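Local coordinates for coat protein (Papaya mosaic virus, PDB 4DOX) that forms the protein coat of a flexible filamentous plant virus and, as in related viruses, probably packs along the genomic RNA, at residues A60-N65 with I87-L92; I113-R118 with R161-E166; L117-M122 with A136-F141; S130-S135 with R168-T173. All blocks are in the same frame, centred on the assembly; numbering follows the deposited sequence.

Contact 1: A60-N65 with I87-L92; sequences ALELVN and ISLAQL
L63 and L89 bring helix 56-70 against the first turn of helix 89-98, their CA atoms 5.9 Å apart. The packed part is made by leucine side chains, which rest on the opposing helix, partly on its backbone. With CG anti to its backbone N (chi1 171°), L63 spreads its two methyls along the start of the second helix: CD1 rests 4.1 Å from the carbonyl O of L89, and CD2 lies 4.3 Å from CB of L92. L89 replies from the other helix, its CD2 reaching CB of E62 at 4.0 Å. Around this buried patch, L103 touches L63, while F66 and V59, just after and just before the segment on helix 56-70, touch L89 and L92. The looser side is polar. E62 gives the contact its CB, while its carboxylate runs on to the hydroxyl of S83. Away from the interface, S88 and Q91 form a capping box that opens helix 89-98: Q91 N donates to S88 OG at 3.1 Å and S88 N to Q91 OE1 at 3.0 Å. Q91 itself is exposed. The two helices are therefore joined by nonpolar packing of leucines and the E62 CB, and the hydrogen bonding goes into starting the second helix rather than into bridging the pair.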
loop_
_atom_site.group_PDB
_atom_site.type_symbol
_atom_site.label_atom_id
_atom_site.label_comp_id
_atom_site.label_asym_id
_atom_site.label_seq_id
_atom_site.Cartn_x
_atom_site.Cartn_y
_atom_site.Cartn_z
ATOM N N ALA A 60 1.059 -10.609 1.871
ATOM C CA ALA A 60 0.527 -9.372 1.323
ATOM C C ALA A 60 1.529 -8.775 0.372
ATOM O O ALA A 60 1.157 -8.324 -0.713
ATOM C CB ALA A 60 0.221 -8.385 2.410
ATOM N N LEU A 61 2.807 -8.763 0.759
ATOM C CA LEU A 61 3.843 -8.137 -0.114
ATOM C C LEU A 61 3.937 -8.740 -1.510
ATOM O O LEU A 61 4.462 -8.113 -2.431
ATOM C CB LEU A 61 5.227 -8.202 0.509
ATOM C CG LEU A 61 5.827 -6.992 1.215
ATOM C CD1 LEU A 61 5.169 -5.724 0.845
ATOM C CD2 LEU A 61 5.696 -7.236 2.668
ATOM N N GLU A 62 3.458 -9.971 -1.646
ATOM C CA GLU A 62 3.445 -10.620 -2.940
ATOM C C GLU A 62 2.471 -9.932 -3.875
ATOM O O GLU A 62 2.754 -9.782 -5.061
ATOM C CB GLU A 62 3.086 -12.082 -2.799
ATOM C CG GLU A 62 4.158 -12.884 -2.100
ATOM C CD GLU A 62 3.716 -14.301 -1.853
ATOM O OE1 GLU A 62 3.065 -14.895 -2.737
ATOM O OE2 GLU A 62 4.028 -14.818 -0.762
ATOM N N LEU A 63 1.338 -9.490 -3.326
ATOM C CA LEU A 63 0.354 -8.758 -4.106
ATOM C C LEU A 63 0.901 -7.367 -4.390
ATOM O O LEU A 63 0.786 -6.861 -5.530
ATOM C CB LEU A 63 -0.991 -8.688 -3.384
ATOM C CG LEU A 63 -2.090 -7.777 -3.938
ATOM C CD1 LEU A 63 -2.554 -8.211 -5.294
ATOM C CD2 LEU A 63 -3.227 -7.837 -3.005
ATOM N N VAL A 64 1.529 -6.774 -3.372
ATOM C CA VAL A 64 2.176 -5.464 -3.541
ATOM C C VAL A 64 3.209 -5.459 -4.661
ATOM O O VAL A 64 3.239 -4.535 -5.488
ATOM C CB VAL A 64 2.808 -4.960 -2.232
ATOM C CG1 VAL A 64 3.333 -3.565 -2.426
ATOM C CG2 VAL A 64 1.764 -5.038 -1.096
ATOM N N ASN A 65 4.056 -6.480 -4.690
ATOM C CA ASN A 65 5.006 -6.623 -5.760
ATOM C C ASN A 65 4.301 -6.646 -7.099
ATOM O O ASN A 65 4.734 -6.015 -8.045
ATOM C CB ASN A 65 5.767 -7.935 -5.605
ATOM C CG ASN A 65 7.030 -8.007 -6.501
ATOM O OD1 ASN A 65 7.925 -7.135 -6.448
ATOM N ND2 ASN A 65 7.110 -9.058 -7.300
ATOM N N ILE A 87 -4.388 -20.298 -2.933
ATOM C CA ILE A 87 -4.715 -18.861 -2.855
ATOM C C ILE A 87 -3.928 -18.132 -3.930
ATOM O O ILE A 87 -2.720 -18.096 -3.863
ATOM C CB ILE A 87 -4.416 -18.270 -1.455
ATOM C CG1 ILE A 87 -5.133 -19.094 -0.393
ATOM C CG2 ILE A 87 -4.961 -16.860 -1.337
ATOM C CD1 ILE A 87 -4.715 -18.771 0.999
ATOM N N SER A 88 -4.616 -17.602 -4.940
ATOM C CA SER A 88 -3.975 -16.848 -6.052
ATOM C C SER A 88 -3.842 -15.386 -5.648
ATOM O O SER A 88 -4.454 -14.970 -4.674
ATOM C CB SER A 88 -4.828 -16.940 -7.324
ATOM O OG SER A 88 -6.081 -16.313 -7.131
ATOM N N LEU A 89 -3.051 -14.601 -6.377
ATOM C CA LEU A 89 -2.975 -13.167 -6.104
ATOM C C LEU A 89 -4.359 -12.530 -6.283
ATOM O O LEU A 89 -4.781 -11.681 -5.469
ATOM C CB LEU A 89 -1.918 -12.454 -6.962
ATOM C CG LEU A 89 -0.458 -12.905 -6.761
ATOM C CD1 LEU A 89 0.500 -12.127 -7.607
ATOM C CD2 LEU A 89 0.057 -12.895 -5.321
ATOM N N ALA A 90 -5.087 -12.955 -7.316
ATOM C CA ALA A 90 -6.418 -12.399 -7.529
ATOM C C ALA A 90 -7.294 -12.619 -6.303
ATOM O O ALA A 90 -8.092 -11.759 -5.966
ATOM C CB ALA A 90 -7.098 -12.954 -8.790
ATOM N N GLN A 91 -7.146 -13.769 -5.643
ATOM C CA GLN A 91 -7.938 -14.047 -4.436
ATOM C C GLN A 91 -7.603 -13.083 -3.300
ATOM O O GLN A 91 -8.506 -12.565 -2.637
ATOM C CB GLN A 91 -7.818 -15.492 -4.010
ATOM C CG GLN A 91 -8.520 -16.424 -4.988
ATOM C CD GLN A 91 -8.423 -17.898 -4.576
ATOM O OE1 GLN A 91 -7.477 -18.626 -4.957
ATOM N NE2 GLN A 91 -9.380 -18.330 -3.763
ATOM N N LEU A 92 -6.311 -12.821 -3.126
ATOM C CA LEU A 92 -5.847 -11.881 -2.110
ATOM C C LEU A 92 -6.365 -10.498 -2.406
ATOM O O LEU A 92 -6.803 -9.814 -1.494
ATOM C CB LEU A 92 -4.317 -11.846 -2.015
ATOM C CG LEU A 92 -3.589 -13.098 -1.502
ATOM C CD1 LEU A 92 -2.041 -12.854 -1.462
ATOM C CD2 LEU A 92 -4.135 -13.528 -0.110
#

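Contact 2: I113-R118 with R161-E166; sequences IIWNLR and RSPTQE
The all-helical coat protein fold uses W115, on helix 111-118, to hold the loop that leads into the N-terminus of helix 165-172, where T164 is the N-cap. The indole N-H of W115 reaches the carbonyl O of R161 over 3.1 Å from NE1. This bond is bent, 145° at the hydrogen, and the oxygen sits at the ring edge but somewhat tilted from its plane. Farther along the same ring, CZ2 lies over one face of the R161 guanidinium, 3.8 Å from NH1, the two planes standing 77° apart. P163 closes the row, its CB 3.9 Å from CH2 of W115. The indole has CG anti to the backbone N (chi1 180°), which directs it toward the 161-166 loop. The R161 chain is extended from CG to NE, and its NH1 donates to S162 O at 3.0 Å; its charge is also met by D120 through NE and by E167 through NH1. The tryptophan thus satisfies a loop carbonyl while its benzene half packs on proline and arginine. With acidic partners at NE and NH1, the guanidinium is probably charge-balanced and restricted in its rotation.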
loop_
_atom_site.group_PDB
_atom_site.type_symbol
_atom_site.label_atom_id
_atom_site.label_comp_id
_atom_site.label_asym_id
_atom_site.label_seq_id
_atom_site.Cartn_x
_atom_site.Cartn_y
_atom_site.Cartn_z
ATOM N N ILE A 113 8.198 -0.597 1.961
ATOM C CA ILE A 113 8.816 -1.911 1.977
ATOM C C ILE A 113 9.196 -2.324 0.537
ATOM O O ILE A 113 10.289 -2.860 0.303
ATOM C CB ILE A 113 7.854 -2.951 2.532
ATOM C CG1 ILE A 113 7.225 -2.531 3.874
ATOM C CG2 ILE A 113 8.537 -4.266 2.646
ATOM C CD1 ILE A 113 8.234 -2.159 4.938
ATOM N N ILE A 114 8.300 -2.088 -0.428
ATOM C CA ILE A 114 8.560 -2.546 -1.771
ATOM C C ILE A 114 9.617 -1.631 -2.366
ATOM O O ILE A 114 10.498 -2.092 -3.116
ATOM C CB ILE A 114 7.304 -2.647 -2.659
ATOM C CG1 ILE A 114 7.597 -3.523 -3.884
ATOM C CG2 ILE A 114 6.802 -1.256 -3.078
ATOM C CD1 ILE A 114 7.960 -4.997 -3.575
ATOM N N TRP A 115 9.588 -0.354 -1.976
ATOM C CA TRP A 115 10.699 0.543 -2.296
ATOM C C TRP A 115 12.041 -0.100 -1.907
ATOM O O TRP A 115 12.937 -0.209 -2.735
ATOM C CB TRP A 115 10.528 1.869 -1.592
ATOM C CG TRP A 115 11.629 2.848 -1.858
ATOM C CD1 TRP A 115 12.727 3.090 -1.059
ATOM C CD2 TRP A 115 11.729 3.765 -2.955
ATOM N NE1 TRP A 115 13.503 4.081 -1.604
ATOM C CE2 TRP A 115 12.924 4.512 -2.770
ATOM C CE3 TRP A 115 10.934 4.021 -4.092
ATOM C CZ2 TRP A 115 13.344 5.514 -3.676
ATOM C CZ3 TRP A 115 11.355 5.009 -5.009
ATOM C CH2 TRP A 115 12.550 5.750 -4.777
ATOM N N ASN A 116 12.177 -0.563 -0.669
ATOM C CA ASN A 116 13.456 -1.148 -0.271
ATOM C C ASN A 116 13.755 -2.403 -1.038
ATOM O O ASN A 116 14.909 -2.733 -1.274
ATOM C CB ASN A 116 13.485 -1.470 1.225
ATOM C CG ASN A 116 13.933 -0.296 2.068
ATOM O OD1 ASN A 116 13.676 0.882 1.725
ATOM N ND2 ASN A 116 14.602 -0.603 3.182
ATOM N N LEU A 117 12.707 -3.108 -1.436
ATOM C CA LEU A 117 12.899 -4.380 -2.107
ATOM C C LEU A 117 13.310 -4.280 -3.581
ATOM O O LEU A 117 14.074 -5.117 -4.065
ATOM C CB LEU A 117 11.658 -5.248 -1.948
ATOM C CG LEU A 117 11.589 -5.792 -0.528
ATOM C CD1 LEU A 117 10.203 -6.323 -0.268
ATOM C CD2 LEU A 117 12.623 -6.868 -0.374
ATOM N N ARG A 118 12.828 -3.250 -4.277
ATOM C CA ARG A 118 13.011 -3.163 -5.711
ATOM C C ARG A 118 13.899 -1.999 -6.160
ATOM O O ARG A 118 14.567 -2.123 -7.195
ATOM C CB ARG A 118 11.656 -3.076 -6.400
ATOM C CG ARG A 118 10.670 -4.195 -6.026
ATOM C CD ARG A 118 10.780 -5.358 -6.938
ATOM N NE ARG A 118 10.768 -4.951 -8.350
ATOM C CZ ARG A 118 9.826 -5.285 -9.234
ATOM N NH1 ARG A 118 8.784 -6.046 -8.875
ATOM N NH2 ARG A 118 9.929 -4.851 -10.496
ATOM N N ARG A 161 17.380 4.486 0.582
ATOM C CA ARG A 161 17.684 5.893 0.279
ATOM C C ARG A 161 16.332 6.628 0.196
ATOM O O ARG A 161 15.262 5.983 0.151
ATOM C CB ARG A 161 18.519 6.060 -0.999
ATOM C CG ARG A 161 17.812 5.660 -2.271
ATOM C CD ARG A 161 18.621 6.040 -3.515
ATOM N NE ARG A 161 18.077 5.493 -4.769
ATOM C CZ ARG A 161 17.075 6.026 -5.478
ATOM N NH1 ARG A 161 16.452 7.144 -5.071
ATOM N NH2 ARG A 161 16.696 5.440 -6.608
ATOM N N SER A 162 16.372 7.955 0.225
ATOM C CA SER A 162 15.215 8.753 -0.154
ATOM C C SER A 162 15.031 8.748 -1.650
ATOM O O SER A 162 15.994 8.484 -2.397
ATOM C CB SER A 162 15.392 10.189 0.320
ATOM O OG SER A 162 14.710 10.298 1.555
ATOM N N PRO A 163 13.806 9.050 -2.114
ATOM C CA PRO A 163 13.687 9.323 -3.547
ATOM C C PRO A 163 14.482 10.577 -3.916
ATOM O O PRO A 163 14.704 11.412 -3.061
ATOM C CB PRO A 163 12.188 9.535 -3.760
ATOM C CG PRO A 163 11.537 9.191 -2.538
ATOM C CD PRO A 163 12.505 8.858 -1.466
ATOM N N THR A 164 14.932 10.691 -5.168
ATOM C CA THR A 164 15.514 11.948 -5.668
ATOM C C THR A 164 14.383 12.883 -6.043
ATOM O O THR A 164 13.284 12.427 -6.354
ATOM C CB THR A 164 16.400 11.713 -6.885
ATOM O OG1 THR A 164 15.601 11.237 -7.966
ATOM C CG2 THR A 164 17.463 10.662 -6.570
ATOM N N GLN A 165 14.640 14.186 -5.997
ATOM C CA GLN A 165 13.661 15.203 -6.435
ATOM C C GLN A 165 13.175 14.900 -7.876
ATOM O O GLN A 165 11.990 15.062 -8.168
ATOM C CB GLN A 165 14.255 16.628 -6.292
ATOM C CG GLN A 165 13.302 17.824 -6.542
ATOM C CD GLN A 165 12.099 17.926 -5.571
ATOM O OE1 GLN A 165 12.068 17.321 -4.490
ATOM N NE2 GLN A 165 11.098 18.701 -5.972
ATOM N N GLU A 166 14.070 14.427 -8.750
ATOM C CA GLU A 166 13.678 14.006 -10.091
ATOM C C GLU A 166 12.622 12.892 -10.056
ATOM O O GLU A 166 11.617 12.951 -10.761
ATOM C CB GLU A 166 14.877 13.580 -10.941
ATOM C CG GLU A 166 14.462 13.228 -12.353
ATOM C CD GLU A 166 15.553 12.582 -13.183
ATOM O OE1 GLU A 166 16.628 12.293 -12.615
ATOM O OE2 GLU A 166 15.336 12.364 -14.407
#

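Contact 3: L117-M122 with A136-F141; sequences LRTDKM and AKFAAF
The carbonyl O of R118, the last residue of helix 111-118, accepts from both K121 N and M122 N, each at 2.9 Å, and it also lies 3.5 Å from CE2 of the F138 ring. This turn brings the M122 carbonyl to the edge of the R118 guanidinium, which grips M122 O side-on with two nitrogens: NE at 2.8 Å and NH2 at 3.0 Å. The oxygen lies in the guanidinium plane. The NE bond runs in the carbonyl plane of M122 as well, whereas NH2 approaches from well above that plane. NH2 also forms a salt bridge with D69, and NH1 donates to N65 OD1, both on helix 56-70.

F138 fits against the turn so formed. Here the C-terminal end of helix 111-118, where T119 leaves helical geometry, meets a 3-10 segment of the loop before helix 165-172. D120 N stands 3.2 Å above one face of the phenyl ring, offset toward the rim, and T119 C lies over the same face; M122 C is at the edge. The carboxylate of D120, with CG beside its backbone N (chi1 -53°), is turned back so that OD1 comes 3.7 Å from CE1 of F138, its plane almost perpendicular to the ring. OD2 of D120 forms a salt bridge with R161. Nearer the backbone of F138, a water donates to T119 OG1 at 2.9 Å and to F138 O at 2.6 Å. OG1 of T119 is also hydrogen-bonded to W115 O. Y68 of helix 56-70 and E167 of helix 165-172 also touch the phenylalanine side chain.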
loop_
_atom_site.group_PDB
_atom_site.type_symbol
_atom_site.label_atom_id
_atom_site.label_comp_id
_atom_site.label_asym_id
_atom_site.label_seq_id
_atom_site.Cartn_x
_atom_site.Cartn_y
_atom_site.Cartn_z
ATOM N N LEU A 117 12.707 -3.108 -1.436
ATOM C CA LEU A 117 12.899 -4.380 -2.107
ATOM C C LEU A 117 13.310 -4.280 -3.581
ATOM O O LEU A 117 14.074 -5.117 -4.065
ATOM C CB LEU A 117 11.658 -5.248 -1.948
ATOM C CG LEU A 117 11.589 -5.792 -0.528
ATOM C CD1 LEU A 117 10.203 -6.323 -0.268
ATOM C CD2 LEU A 117 12.623 -6.868 -0.374
ATOM N N ARG A 118 12.828 -3.250 -4.277
ATOM C CA ARG A 118 13.011 -3.163 -5.711
ATOM C C ARG A 118 13.899 -1.999 -6.160
ATOM O O ARG A 118 14.567 -2.123 -7.195
ATOM C CB ARG A 118 11.656 -3.076 -6.400
ATOM C CG ARG A 118 10.670 -4.195 -6.026
ATOM C CD ARG A 118 10.780 -5.358 -6.938
ATOM N NE ARG A 118 10.768 -4.951 -8.350
ATOM C CZ ARG A 118 9.826 -5.285 -9.234
ATOM N NH1 ARG A 118 8.784 -6.046 -8.875
ATOM N NH2 ARG A 118 9.929 -4.851 -10.496
ATOM N N THR A 119 13.915 -0.892 -5.417
ATOM C CA THR A 119 14.683 0.293 -5.806
ATOM C C THR A 119 16.205 0.026 -5.973
ATOM O O THR A 119 16.822 -0.643 -5.130
ATOM C CB THR A 119 14.447 1.411 -4.822
ATOM O OG1 THR A 119 13.046 1.657 -4.769
ATOM C CG2 THR A 119 15.183 2.685 -5.208
ATOM N N ASP A 120 16.770 0.540 -7.080
ATOM C CA ASP A 120 18.148 0.256 -7.561
ATOM C C ASP A 120 18.478 -1.247 -7.749
ATOM O O ASP A 120 19.653 -1.604 -7.892
ATOM C CB ASP A 120 19.231 0.964 -6.701
ATOM C CG ASP A 120 18.992 2.468 -6.549
ATOM O OD1 ASP A 120 18.403 3.102 -7.448
ATOM O OD2 ASP A 120 19.414 3.024 -5.514
ATOM N N LYS A 121 17.442 -2.098 -7.775
ATOM C CA LYS A 121 17.580 -3.540 -8.063
ATOM C C LYS A 121 16.777 -4.050 -9.264
ATOM O O LYS A 121 17.378 -4.598 -10.181
ATOM C CB LYS A 121 17.268 -4.385 -6.838
ATOM C CG LYS A 121 18.307 -4.274 -5.754
ATOM C CD LYS A 121 17.720 -4.762 -4.433
ATOM C CE LYS A 121 18.455 -4.105 -3.264
ATOM N NZ LYS A 121 19.542 -4.951 -2.675
ATOM N N MET A 122 15.440 -3.917 -9.249
ATOM C CA MET A 122 14.603 -4.233 -10.436
ATOM C C MET A 122 13.469 -3.214 -10.603
ATOM O O MET A 122 12.436 -3.272 -9.906
ATOM C CB MET A 122 13.978 -5.651 -10.414
ATOM C CG MET A 122 14.807 -6.852 -9.902
ATOM S SD MET A 122 13.784 -8.107 -8.931
ATOM C CE MET A 122 15.000 -9.410 -8.536
ATOM N N ALA A 136 14.289 8.426 -13.779
ATOM C CA ALA A 136 13.136 8.524 -12.878
ATOM C C ALA A 136 12.421 7.182 -12.749
ATOM O O ALA A 136 11.370 7.080 -12.173
ATOM C CB ALA A 136 12.179 9.609 -13.329
ATOM N N LYS A 137 13.053 6.153 -13.281
ATOM C CA LYS A 137 12.542 4.812 -13.428
ATOM C C LYS A 137 11.854 4.203 -12.215
ATOM O O LYS A 137 10.838 3.532 -12.336
ATOM C CB LYS A 137 13.761 3.974 -13.528
ATOM C CG LYS A 137 14.051 3.408 -14.769
ATOM C CD LYS A 137 14.600 2.082 -14.448
ATOM C CE LYS A 137 16.053 2.059 -14.256
ATOM N NZ LYS A 137 16.644 2.298 -15.557
ATOM N N PHE A 138 12.482 4.400 -11.055
ATOM C CA PHE A 138 12.116 3.765 -9.807
ATOM C C PHE A 138 10.941 4.458 -9.166
ATOM O O PHE A 138 10.483 4.060 -8.121
ATOM C CB PHE A 138 13.335 3.659 -8.895
ATOM C CG PHE A 138 14.294 2.626 -9.346
ATOM C CD1 PHE A 138 15.516 2.965 -9.935
ATOM C CD2 PHE A 138 13.943 1.290 -9.258
ATOM C CE1 PHE A 138 16.377 1.971 -10.392
ATOM C CE2 PHE A 138 14.788 0.303 -9.713
ATOM C CZ PHE A 138 16.013 0.643 -10.276
ATOM N N ALA A 139 10.452 5.483 -9.850
ATOM C CA ALA A 139 9.280 6.238 -9.464
ATOM C C ALA A 139 8.027 5.760 -10.213
ATOM O O ALA A 139 6.927 6.223 -9.948
ATOM C CB ALA A 139 9.533 7.675 -9.749
ATOM N N ALA A 140 8.201 4.835 -11.160
ATOM C CA ALA A 140 7.098 4.539 -12.124
ATOM C C ALA A 140 6.111 3.473 -11.605
ATOM O O ALA A 140 5.793 2.495 -12.312
ATOM C CB ALA A 140 7.634 4.204 -13.535
ATOM N N PHE A 141 5.680 3.644 -10.360
ATOM C CA PHE A 141 4.571 2.865 -9.865
ATOM C C PHE A 141 3.535 3.777 -9.283
ATOM O O PHE A 141 3.855 4.894 -8.811
ATOM C CB PHE A 141 4.974 1.733 -8.910
ATOM C CG PHE A 141 5.725 2.156 -7.674
ATOM C CD1 PHE A 141 5.155 1.976 -6.410
ATOM C CD2 PHE A 141 7.050 2.639 -7.749
ATOM C CE1 PHE A 141 5.877 2.356 -5.240
ATOM C CE2 PHE A 141 7.755 2.997 -6.603
ATOM C CZ PHE A 141 7.180 2.853 -5.352
HETATM O O HOH W 1 11.073 1.876 -6.819
#

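Contact 4: S130-S135 with R168-T173; sequences SGYKPS and RIANAT
Van der Waals packing between Y132 and A170 makes up the apolar part of this contact. The phenol of Y132 slants past the helix so that CE1 lies 4.0 Å from CB of A170, with CD1 at much the same distance. CG of Y132 is anti to its carbonyl carbon (chi1 -73°), which brings CD1, CE1 and the hydroxyl to the helix. The methyl of A170 points toward the loop and meets this one side of the ring.

A second group of approaches involves the helix backbone. The phenol oxygen lies near the main chain of A170 and N171, with Y132 OH 3.8 Å from A170 O and 3.5 Å from CA of N171. The amide plane of the N171 side chain stands 43° from the ring.

Hydrogen bonds inside the helical segment form a third group: T173, just past the helix, returns its OG1 and its backbone N to I169 O.

The tyrosine is buried between helix 165-172 and the loop that carries A140. Nearby, A136 touches A170, and S135 is hydrogen-bonded to E166 one turn earlier in that helix. The irregular 130-135 segment thus meets the last modelled helix, 165-172, through Y132, while F144, from another loop, touches N171.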
loop_
_atom_site.group_PDB
_atom_site.type_symbol
_atom_site.label_atom_id
_atom_site.label_comp_id
_atom_site.label_asym_id
_atom_site.label_seq_id
_atom_site.Cartn_x
_atom_site.Cartn_y
_atom_site.Cartn_z
ATOM N N SER A 130 5.403 3.494 -19.792
ATOM C CA SER A 130 4.825 4.694 -19.155
ATOM C C SER A 130 5.746 5.869 -19.505
ATOM O O SER A 130 6.683 5.738 -20.321
ATOM C CB SER A 130 4.665 4.526 -17.647
ATOM O OG SER A 130 4.017 3.305 -17.308
ATOM N N GLY A 131 5.543 7.041 -18.960
ATOM C CA GLY A 131 6.347 8.095 -19.586
ATOM C C GLY A 131 7.817 8.289 -19.232
ATOM O O GLY A 131 8.357 9.357 -19.534
ATOM N N TYR A 132 8.482 7.314 -18.601
ATOM C CA TYR A 132 9.577 7.705 -17.689
ATOM C C TYR A 132 10.958 7.713 -18.260
ATOM O O TYR A 132 11.309 6.850 -19.052
ATOM C CB TYR A 132 9.572 6.872 -16.406
ATOM C CG TYR A 132 8.473 7.183 -15.410
ATOM C CD1 TYR A 132 8.771 7.669 -14.144
ATOM C CD2 TYR A 132 7.136 6.937 -15.714
ATOM C CE1 TYR A 132 7.742 7.938 -13.195
ATOM C CE2 TYR A 132 6.107 7.183 -14.790
ATOM C CZ TYR A 132 6.407 7.685 -13.540
ATOM O OH TYR A 132 5.371 7.943 -12.657
ATOM N N LYS A 133 11.743 8.693 -17.837
ATOM C CA LYS A 133 13.155 8.759 -18.195
ATOM C C LYS A 133 13.839 7.690 -17.403
ATOM O O LYS A 133 13.391 7.349 -16.350
ATOM C CB LYS A 133 13.776 10.125 -17.859
ATOM C CG LYS A 133 13.566 11.223 -18.904
ATOM C CD LYS A 133 13.389 12.643 -18.260
ATOM C CE LYS A 133 14.694 13.481 -18.162
ATOM N NZ LYS A 133 14.658 14.497 -17.053
ATOM N N PRO A 134 14.945 7.166 -17.901
ATOM C CA PRO A 134 15.634 6.094 -17.193
ATOM C C PRO A 134 16.062 6.518 -15.803
ATOM O O PRO A 134 16.146 5.683 -14.916
ATOM C CB PRO A 134 16.844 5.819 -18.082
ATOM C CG PRO A 134 16.413 6.221 -19.420
ATOM C CD PRO A 134 15.410 7.304 -19.291
ATOM N N SER A 135 16.359 7.793 -15.614
ATOM C CA SER A 135 16.719 8.294 -14.302
ATOM C C SER A 135 15.534 8.473 -13.318
ATOM O O SER A 135 15.752 8.679 -12.156
ATOM C CB SER A 135 17.522 9.576 -14.456
ATOM O OG SER A 135 17.227 10.167 -15.698
ATOM N N ARG A 168 10.578 12.268 -7.456
ATOM C CA ARG A 168 9.339 12.853 -6.885
ATOM C C ARG A 168 8.574 13.582 -7.976
ATOM O O ARG A 168 7.384 13.348 -8.160
ATOM C CB ARG A 168 9.592 13.783 -5.672
ATOM C CG ARG A 168 10.082 13.037 -4.398
ATOM C CD ARG A 168 10.023 13.830 -3.058
ATOM N NE ARG A 168 11.288 14.519 -2.851
ATOM C CZ ARG A 168 12.294 14.092 -2.096
ATOM N NH1 ARG A 168 12.199 12.962 -1.393
ATOM N NH2 ARG A 168 13.401 14.824 -2.030
ATOM N N ILE A 169 9.286 14.423 -8.729
ATOM C CA ILE A 169 8.687 15.218 -9.792
ATOM C C ILE A 169 8.139 14.328 -10.877
ATOM O O ILE A 169 7.033 14.566 -11.360
ATOM C CB ILE A 169 9.675 16.294 -10.365
ATOM C CG1 ILE A 169 9.523 17.578 -9.568
ATOM C CG2 ILE A 169 9.431 16.612 -11.868
ATOM C CD1 ILE A 169 10.814 18.354 -9.417
ATOM N N ALA A 170 8.891 13.298 -11.256
ATOM C CA ALA A 170 8.489 12.483 -12.397
ATOM C C ALA A 170 7.164 11.801 -12.128
ATOM O O ALA A 170 6.413 11.566 -13.072
ATOM C CB ALA A 170 9.564 11.465 -12.781
ATOM N N ASN A 171 6.868 11.506 -10.858
ATOM C CA ASN A 171 5.692 10.719 -10.521
ATOM C C ASN A 171 4.492 11.618 -10.323
ATOM O O ASN A 171 3.375 11.241 -10.658
ATOM C CB ASN A 171 5.947 9.839 -9.282
ATOM C CG ASN A 171 4.716 8.953 -8.885
ATOM O OD1 ASN A 171 4.489 7.869 -9.447
ATOM N ND2 ASN A 171 3.959 9.411 -7.886
ATOM N N ALA A 172 4.741 12.803 -9.767
ATOM C CA ALA A 172 3.748 13.873 -9.645
ATOM C C ALA A 172 3.235 14.312 -11.017
ATOM O O ALA A 172 2.024 14.449 -11.211
ATOM C CB ALA A 172 4.347 15.057 -8.911
ATOM N N THR A 173 4.161 14.505 -11.970
ATOM C CA THR A 173 3.818 14.928 -13.348
ATOM C C THR A 173 3.264 13.774 -14.184
ATOM O O THR A 173 3.209 13.846 -15.406
ATOM C CB THR A 173 4.979 15.655 -14.096
ATOM O OG1 THR A 173 6.146 14.833 -14.078
ATOM C CG2 THR A 173 5.294 17.004 -13.436
#

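Contact 1 is the buried, aliphatic one, joining helices 56-70 and 89-98; contacts 2, 3 and 4 are only partly buried and rely on aromatic side chains set against loop or helix-end backbone. Contacts 2 and 3 share helix 111-118, their centres about 7 Å apart, and contact 4 uses helix 165-172, as contact 2 does. These three touch one another, contact 2 meeting each of the others by polar bonds as well as packing. Contact 1 meets contact 2 through packing of V64 on I114 and L61 on I113 as well as through the probable N65-R118 hydrogen bond. Contacts 1 and 4 do not touch, with nearest atoms about 13 Å apart.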